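Local coordinates for serine protease inhibitor 4, isoform B (Drosophila melanogaster, PDB 4P0F), which probably inhibits serine and cysteine endopeptidases as a serpin, a suicide inhibitor captured here after cleavage of its reactive-centre loop, at residues Q279-E284 and V313-H318. Sequence-based numbering, arbitrary orientation.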
loop_
_atom_site.group_PDB
_atom_site.type_symbol
_atom_site.label_atom_id
_atom_site.label_comp_id
_atom_site.label_asym_id
_atom_site.label_seq_id
_atom_site.Cartn_x
_atom_site.Cartn_y
_atom_site.Cartn_z
ATOM N N GLN A 279 -2.509 -6.448 -8.477
ATOM C CA GLN A 279 -1.505 -7.354 -7.942
ATOM C C GLN A 279 -0.232 -7.230 -8.755
ATOM O O GLN A 279 -0.272 -7.040 -9.975
ATOM C CB GLN A 279 -2.007 -8.789 -7.936
ATOM C CG GLN A 279 -2.316 -9.392 -9.282
ATOM C CD GLN A 279 -2.913 -10.790 -9.148
ATOM O OE1 GLN A 279 -4.062 -10.953 -8.735
ATOM N NE2 GLN A 279 -2.122 -11.801 -9.475
ATOM N N VAL A 280 0.895 -7.337 -8.064
ATOM C CA VAL A 280 2.188 -7.163 -8.683
ATOM C C VAL A 280 3.268 -7.852 -7.865
ATOM O O VAL A 280 3.176 -7.914 -6.633
ATOM C CB VAL A 280 2.538 -5.659 -8.835
ATOM C CG1 VAL A 280 2.643 -4.982 -7.474
ATOM C CG2 VAL A 280 3.813 -5.469 -9.633
ATOM N N GLU A 281 4.263 -8.398 -8.558
ATOM C CA GLU A 281 5.465 -8.892 -7.909
ATOM C C GLU A 281 6.460 -7.723 -7.976
ATOM O O GLU A 281 6.711 -7.173 -9.053
ATOM C CB GLU A 281 5.988 -10.174 -8.585
ATOM C CG GLU A 281 6.984 -10.976 -7.744
ATOM C CD GLU A 281 8.348 -10.338 -7.681
ATOM O OE1 GLU A 281 8.737 -9.692 -8.667
ATOM O OE2 GLU A 281 9.038 -10.492 -6.653
ATOM N N LEU A 282 6.970 -7.316 -6.818
ATOM C CA LEU A 282 7.643 -6.017 -6.676
ATOM C C LEU A 282 9.167 -6.040 -6.852
ATOM O O LEU A 282 9.817 -5.021 -6.634
ATOM C CB LEU A 282 7.315 -5.426 -5.301
ATOM C CG LEU A 282 5.913 -4.841 -5.121
ATOM C CD1 LEU A 282 5.667 -4.493 -3.679
ATOM C CD2 LEU A 282 5.739 -3.593 -5.985
ATOM N N SER A 283 9.741 -7.175 -7.262
ATOM C CA SER A 283 11.197 -7.267 -7.409
ATOM C C SER A 283 11.745 -6.197 -8.346
ATOM O O SER A 283 12.758 -5.556 -8.052
ATOM C CB SER A 283 11.611 -8.647 -7.935
ATOM O OG SER A 283 11.381 -9.642 -6.956
ATOM N N GLU A 284 11.082 -6.013 -9.482
ATOM C CA GLU A 284 11.537 -5.052 -10.469
ATOM C C GLU A 284 11.481 -3.623 -9.913
ATOM O O GLU A 284 12.420 -2.846 -10.113
ATOM C CB GLU A 284 10.706 -5.176 -11.745
ATOM C CG GLU A 284 11.197 -4.320 -12.904
ATOM C CD GLU A 284 10.278 -4.402 -14.111
ATOM O OE1 GLU A 284 9.589 -5.430 -14.266
ATOM O OE2 GLU A 284 10.232 -3.435 -14.897
ATOM N N VAL A 313 16.056 -13.122 -1.151
ATOM C CA VAL A 313 14.632 -12.951 -1.409
ATOM C C VAL A 313 14.275 -13.508 -2.783
ATOM O O VAL A 313 14.897 -13.141 -3.780
ATOM C CB VAL A 313 14.241 -11.459 -1.315
ATOM C CG1 VAL A 313 12.797 -11.244 -1.718
ATOM C CG2 VAL A 313 14.486 -10.942 0.093
ATOM N N SER A 314 13.280 -14.393 -2.837
ATOM C CA SER A 314 12.844 -14.988 -4.102
ATOM C C SER A 314 11.601 -14.329 -4.689
ATOM O O SER A 314 11.339 -14.461 -5.881
ATOM C CB SER A 314 12.561 -16.478 -3.918
ATOM O OG SER A 314 11.726 -16.680 -2.794
ATOM N N ALA A 315 10.811 -13.666 -3.848
ATOM C CA ALA A 315 9.624 -12.974 -4.339
ATOM C C ALA A 315 9.131 -11.932 -3.354
ATOM O O ALA A 315 9.236 -12.107 -2.142
ATOM C CB ALA A 315 8.515 -13.973 -4.632
ATOM N N ILE A 316 8.592 -10.833 -3.889
ATOM C CA ILE A 316 7.840 -9.874 -3.096
ATOM C C ILE A 316 6.517 -9.682 -3.812
ATOM O O ILE A 316 6.502 -9.194 -4.934
ATOM C CB ILE A 316 8.536 -8.501 -2.954
ATOM C CG1 ILE A 316 9.971 -8.658 -2.453
ATOM C CG2 ILE A 316 7.717 -7.601 -2.025
ATOM C CD1 ILE A 316 10.735 -7.334 -2.321
ATOM N N ILE A 317 5.420 -10.111 -3.193
ATOM C CA ILE A 317 4.116 -10.069 -3.852
ATOM C C ILE A 317 3.209 -9.101 -3.110
ATOM O O ILE A 317 3.113 -9.144 -1.893
ATOM C CB ILE A 317 3.467 -11.464 -3.910
ATOM C CG1 ILE A 317 4.349 -12.419 -4.719
ATOM C CG2 ILE A 317 2.094 -11.377 -4.542
ATOM C CD1 ILE A 317 4.078 -13.884 -4.461
ATOM N N HIS A 318 2.553 -8.219 -3.856
ATOM C CA HIS A 318 1.641 -7.262 -3.267
ATOM C C HIS A 318 0.312 -7.353 -3.965
ATOM O O HIS A 318 0.253 -7.401 -5.196
ATOM C CB HIS A 318 2.189 -5.845 -3.375
ATOM C CG HIS A 318 1.365 -4.821 -2.662
ATOM N ND1 HIS A 318 1.351 -4.699 -1.290
ATOM C CD2 HIS A 318 0.536 -3.859 -3.131
ATOM C CE1 HIS A 318 0.559 -3.701 -0.946
ATOM N NE2 HIS A 318 0.047 -3.177 -2.045
#
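Val280 and His318 form an antiparallel hydrogen-bonded pair, Val280 N to His318 O and His318 N to Val280 O, both 2.9 Å. Glu281 and Ile317 follow as a non-hydrogen-bonded pair, and a last ladder bond runs from Leu282 N to Ile316 O (2.7 Å), where the strand gives way to a helix. Leu282 O has turned away from Ile316 N, and the Glu281 carboxylate supplies the acceptor instead. Its CG is anti to the backbone N (chi1 -163°) and the bend at chi2 turns CD back toward 313-318; OE2 takes Ile316 N in an almost straight bond of 2.8 Å, on its anti side. The syn lone pair of OE2 receives Ser283 OG at 2.5 Å, while Ser283 N reaches OE1 from above the carboxylate plane. An alanine in place of Glu281 would probably leave Ile316 N and Ser283 OG without this shared acceptor and the strand-to-helix turn less firmly tied. Apolar contact is made by Leu282, whose CB lies 4.0 Å from Ile316 CG2 and CD1 3.7 Å from His318 CB. Leu282 and His318 both pack on Ile41 of helix 38-49, and Val280 and Leu282 on Leu25 of helix 6-28; the His318 ring is hydrogen-bonded through ND1 to Thr335 OG1 and through NE2 to Ser37 N. Across strand 311-324 runs strand 328-341, probably the reactive-centre loop segment inserted into the serpin's central sheet after cleavage.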